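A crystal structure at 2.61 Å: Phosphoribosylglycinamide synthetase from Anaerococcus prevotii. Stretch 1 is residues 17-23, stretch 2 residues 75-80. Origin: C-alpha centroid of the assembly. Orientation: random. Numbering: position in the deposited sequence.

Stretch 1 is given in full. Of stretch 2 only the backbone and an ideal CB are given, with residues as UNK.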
ATOM      1  N   ARG A  17      13.632  -5.258  -1.507  1.00100.74           N
ATOM      2  CA  ARG A  17      13.564  -5.183  -3.001  1.00103.54           C
ATOM      3  C   ARG A  17      12.465  -4.204  -3.469  1.00106.15           C
ATOM      4  O   ARG A  17      12.698  -3.398  -4.369  1.00106.65           O
ATOM      5  CB  ARG A  17      13.383  -6.580  -3.667  1.00105.95           C
ATOM      6  CG  ARG A  17      11.939  -7.085  -3.804  1.00118.10           C
ATOM      7  CD  ARG A  17      11.853  -8.596  -4.035  1.00126.46           C
ATOM      8  NE  ARG A  17      10.469  -9.074  -3.905  1.00141.81           N
ATOM      9  CZ  ARG A  17      10.085 -10.354  -3.925  1.00162.02           C
ATOM     10  NH1 ARG A  17      10.983 -11.328  -4.077  1.00148.27           N
ATOM     11  NH2 ARG A  17       8.799 -10.668  -3.795  1.00148.79           N
ATOM     12  N   GLY A  18      11.353  -4.173  -2.758  1.00101.29           N
ATOM     13  CA  GLY A  18      10.265  -3.256  -3.077  1.00 99.15           C
ATOM     14  C   GLY A  18      10.479  -1.812  -2.684  1.00 99.85           C
ATOM     15  O   GLY A  18       9.527  -1.040  -2.733  1.00 98.63           O
ATOM     16  N   GLN A  19      11.705  -1.405  -2.288  1.00 95.75           N
ATOM     17  CA  GLN A  19      11.933  -0.021  -1.872  1.00 92.95           C
ATOM     18  C   GLN A  19      13.098   0.658  -2.573  1.00 93.27           C
ATOM     19  O   GLN A  19      13.381   1.802  -2.222  1.00 93.04           O
ATOM     20  CB  GLN A  19      12.142  -0.004  -0.387  1.00 94.58           C
ATOM     21  CG  GLN A  19      10.885  -0.500   0.321  1.00114.86           C
ATOM     22  CD  GLN A  19      11.041  -0.394   1.786  1.00123.88           C
ATOM     23  OE1 GLN A  19      11.390  -1.412   2.430  1.00112.45           O
ATOM     24  NE2 GLN A  19      10.877   0.869   2.299  1.00103.01           N
ATOM     25  N   LEU A  20      13.644   0.058  -3.670  1.00 88.79           N
ATOM     26  CA  LEU A  20      14.789   0.636  -4.362  1.00 90.07           C
ATOM     27  C   LEU A  20      14.475   1.873  -5.205  1.00 88.98           C
ATOM     28  O   LEU A  20      15.414   2.562  -5.599  1.00 89.93           O
ATOM     29  CB  LEU A  20      15.583  -0.400  -5.201  1.00 92.64           C
ATOM     30  CG  LEU A  20      15.002  -1.151  -6.394  1.00100.75           C
ATOM     31  CD1 LEU A  20      14.568  -0.198  -7.578  1.00103.81           C
ATOM     32  CD2 LEU A  20      16.050  -2.158  -6.915  1.00101.68           C
ATOM     33  N   GLY A  21      13.208   2.165  -5.460  1.00 82.47           N
ATOM     34  CA  GLY A  21      12.820   3.308  -6.278  1.00 81.58           C
ATOM     35  C   GLY A  21      13.082   4.634  -5.602  1.00 82.79           C
ATOM     36  O   GLY A  21      13.484   5.622  -6.233  1.00 82.83           O
ATOM     37  N   LEU A  22      12.843   4.653  -4.310  1.00 76.86           N
ATOM     38  CA  LEU A  22      13.083   5.837  -3.530  1.00 77.45           C
ATOM     39  C   LEU A  22      14.583   6.060  -3.306  1.00 83.77           C
ATOM     40  O   LEU A  22      15.023   7.211  -3.269  1.00 86.11           O
ATOM     41  CB  LEU A  22      12.328   5.694  -2.245  1.00 76.74           C
ATOM     42  CG  LEU A  22      12.293   6.844  -1.332  1.00 83.41           C
ATOM     43  CD1 LEU A  22      11.627   8.051  -1.987  1.00 87.06           C
ATOM     44  CD2 LEU A  22      11.562   6.464  -0.120  1.00 84.84           C
ATOM     45  N   TYR A  23      15.374   4.981  -3.210  1.00 80.19           N
ATOM     46  CA  TYR A  23      16.832   5.069  -3.107  1.00 80.30           C
ATOM     47  C   TYR A  23      17.406   5.586  -4.419  1.00 85.28           C
ATOM     48  O   TYR A  23      18.337   6.388  -4.431  1.00 88.53           O
ATOM     49  CB  TYR A  23      17.451   3.703  -2.748  1.00 81.60           C
ATOM     50  CG  TYR A  23      17.298   3.320  -1.296  1.00 82.99           C
ATOM     51  CD1 TYR A  23      18.236   3.721  -0.341  1.00 86.36           C
ATOM     52  CD2 TYR A  23      16.238   2.539  -0.873  1.00 83.00           C
ATOM     53  CE1 TYR A  23      18.092   3.386   1.006  1.00 82.77           C
ATOM     54  CE2 TYR A  23      16.089   2.184   0.473  1.00 84.09           C
ATOM     55  CZ  TYR A  23      17.040   2.584   1.402  1.00 87.21           C
ATOM     56  OH  TYR A  23      16.895   2.297   2.734  1.00 86.72           O
ATOM     57  N   UNK A  75      13.181  12.164   6.528  1.00 95.18           N
ATOM     58  CA  UNK A  75      13.030  10.713   6.596  1.00 92.95           C
ATOM     59  C   UNK A  75      11.837  10.285   5.765  1.00 91.39           C
ATOM     60  O   UNK A  75      10.883  11.041   5.549  1.00 85.02           O
ATOM     61  CB  UNK A  75      12.871  10.244   8.044  1.00 92.95           C
ATOM     62  N   UNK A  76      11.950   9.084   5.223  1.00 90.03           N
ATOM     63  CA  UNK A  76      10.905   8.573   4.370  1.00 88.87           C
ATOM     64  C   UNK A  76      10.798   7.077   4.486  1.00 93.70           C
ATOM     65  O   UNK A  76      11.717   6.407   4.926  1.00 94.21           O
ATOM     66  CB  UNK A  76      11.152   8.976   2.915  1.00 88.87           C
ATOM     67  N   UNK A  77       9.636   6.577   4.169  1.00 91.55           N
ATOM     68  CA  UNK A  77       9.343   5.149   4.126  1.00 91.19           C
ATOM     69  C   UNK A  77       8.479   5.013   2.948  1.00 96.16           C
ATOM     70  O   UNK A  77       7.960   6.012   2.453  1.00 95.05           O
ATOM     71  CB  UNK A  77       8.686   4.607   5.397  1.00 91.19           C
ATOM     72  N   UNK A  78       8.369   3.812   2.441  1.00 95.32           N
ATOM     73  CA  UNK A  78       7.570   3.600   1.267  1.00 95.00           C
ATOM     74  C   UNK A  78       7.285   2.124   1.136  1.00 96.71           C
ATOM     75  O   UNK A  78       8.003   1.307   1.706  1.00 96.11           O
ATOM     76  CB  UNK A  78       8.265   4.144   0.017  1.00 95.00           C
ATOM     77  N   UNK A  79       6.128   1.811   0.542  1.00 93.34           N
ATOM     78  CA  UNK A  79       5.667   0.492   0.145  1.00 93.40           C
ATOM     79  C   UNK A  79       5.365  -0.483   1.286  1.00 96.57           C
ATOM     80  O   UNK A  79       4.910  -1.580   0.986  1.00 97.33           O
ATOM     81  CB  UNK A  79       6.720  -0.136  -0.770  1.00 93.40           C
ATOM     82  N   UNK A  80       5.520  -0.098   2.576  1.00 92.42           N
ATOM     83  CA  UNK A  80       5.251  -1.006   3.714  1.00 91.30           C
ATOM     84  C   UNK A  80       4.926  -0.203   4.997  1.00 88.86           C
ATOM     85  O   UNK A  80       5.444   0.905   5.181  1.00 87.37           O
ATOM     86  CB  UNK A  80       6.455  -1.918   3.958  1.00 91.30           C
TER

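Position 75 lies at the start of the stretch with extended backbone angles (-147/149), and its CB has nothing of stretch 1 within 5.5 Å. Stretch 1 therefore sets no condition here, and many side chains would be compatible with it. The deposited residue is Ala75, which makes no contact across the interface.

Position 76, also extended, directs its CB toward stretch 1, where the ideal CB lies 4.0 Å from Leu22 CD2. What it meets is a methyl group with no charge or hydrogen-bonding atom, so a small apolar side chain would suit; a longer one would have to turn aside from that methyl. Ala76 is found, its CB 4.0 Å from Leu22 CD2, an apolar contact.

At position 77 the alternation of an extended chain turns CA-to-CB away from stretch 1, and the ideal CB is 5.3 Å from Gln19 NE2. Polar or apolar side chains are both conceivable, with the amide favoring a polar group only mildly. The residue is Thr77, with chi1 near t. Its OG1 remains 4.4 Å from Gln19 NE2, too far for a direct bond, and is satisfied elsewhere in the structure.

Position 78 has the closest CA approach to stretch 1, 6.5 Å to the CA of Gln19, and its CB points toward it. The ideal CB is 4.0 Å from Leu22 CD2 and 4.8 Å from Gln19 NE2, within reach of both a leucine methyl and a glutamine side chain. A compact side chain is suggested, such as alanine, serine, cysteine or perhaps valine. The residue is Cys78: its CB packs 4.0 Å from Leu22 CD2, while its SG, at an off-well chi1 of 102°, lies 4.1 Å from Gln19 CG. The backbone also comes near, with Cys78 O 3.0 Å from Gln19 NE2, but the angle is poor for a hydrogen bond.

Position 79 has a positive phi (67/1), a left-handed conformation that glycine adopts most easily and asparagine also tolerates. CA-to-CB points toward stretch 1, with the ideal CB 3.5 Å from Gly18 O and 4.3 Å from Gln19 CG. Glycine would fit, as would a small residue, particularly one able to offer a donor to the carbonyl. Cys79 occupies it, with chi1 in m and SG 3.3 Å from Gly18 O.

Position 80 is extended again and points toward stretch 1, yet its ideal CB is still 5.2 Å from Gln19 OE1. This loose approach permits polar or apolar side chains. The nearest approach of the Leu80 side chain is CD2 to Gln19 OE1, 4.9 Å, so it makes no close contact.

Stretch 2, residues 75-80: AATCCL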
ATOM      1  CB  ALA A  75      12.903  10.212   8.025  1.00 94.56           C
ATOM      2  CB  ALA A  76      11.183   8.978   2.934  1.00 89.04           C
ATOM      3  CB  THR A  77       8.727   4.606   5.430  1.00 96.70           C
ATOM      4  OG1 THR A  77       8.788   3.166   5.420  1.00 98.74           O
ATOM      5  CG2 THR A  77       7.304   5.048   5.637  1.00 92.56           C
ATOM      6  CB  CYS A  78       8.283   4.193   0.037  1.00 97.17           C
ATOM      7  SG  CYS A  78       9.137   3.001  -1.042  1.00102.83           S
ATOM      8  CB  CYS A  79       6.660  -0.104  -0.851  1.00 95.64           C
ATOM      9  SG  CYS A  79       6.815   0.878  -2.391  1.00100.63           S
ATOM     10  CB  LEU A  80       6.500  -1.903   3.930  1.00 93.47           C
ATOM     11  CG  LEU A  80       6.304  -3.438   4.090  1.00101.96           C
ATOM     12  CD1 LEU A  80       5.502  -4.090   2.930  1.00102.01           C
ATOM     13  CD2 LEU A  80       7.665  -4.141   4.146  1.00106.47           C
TER
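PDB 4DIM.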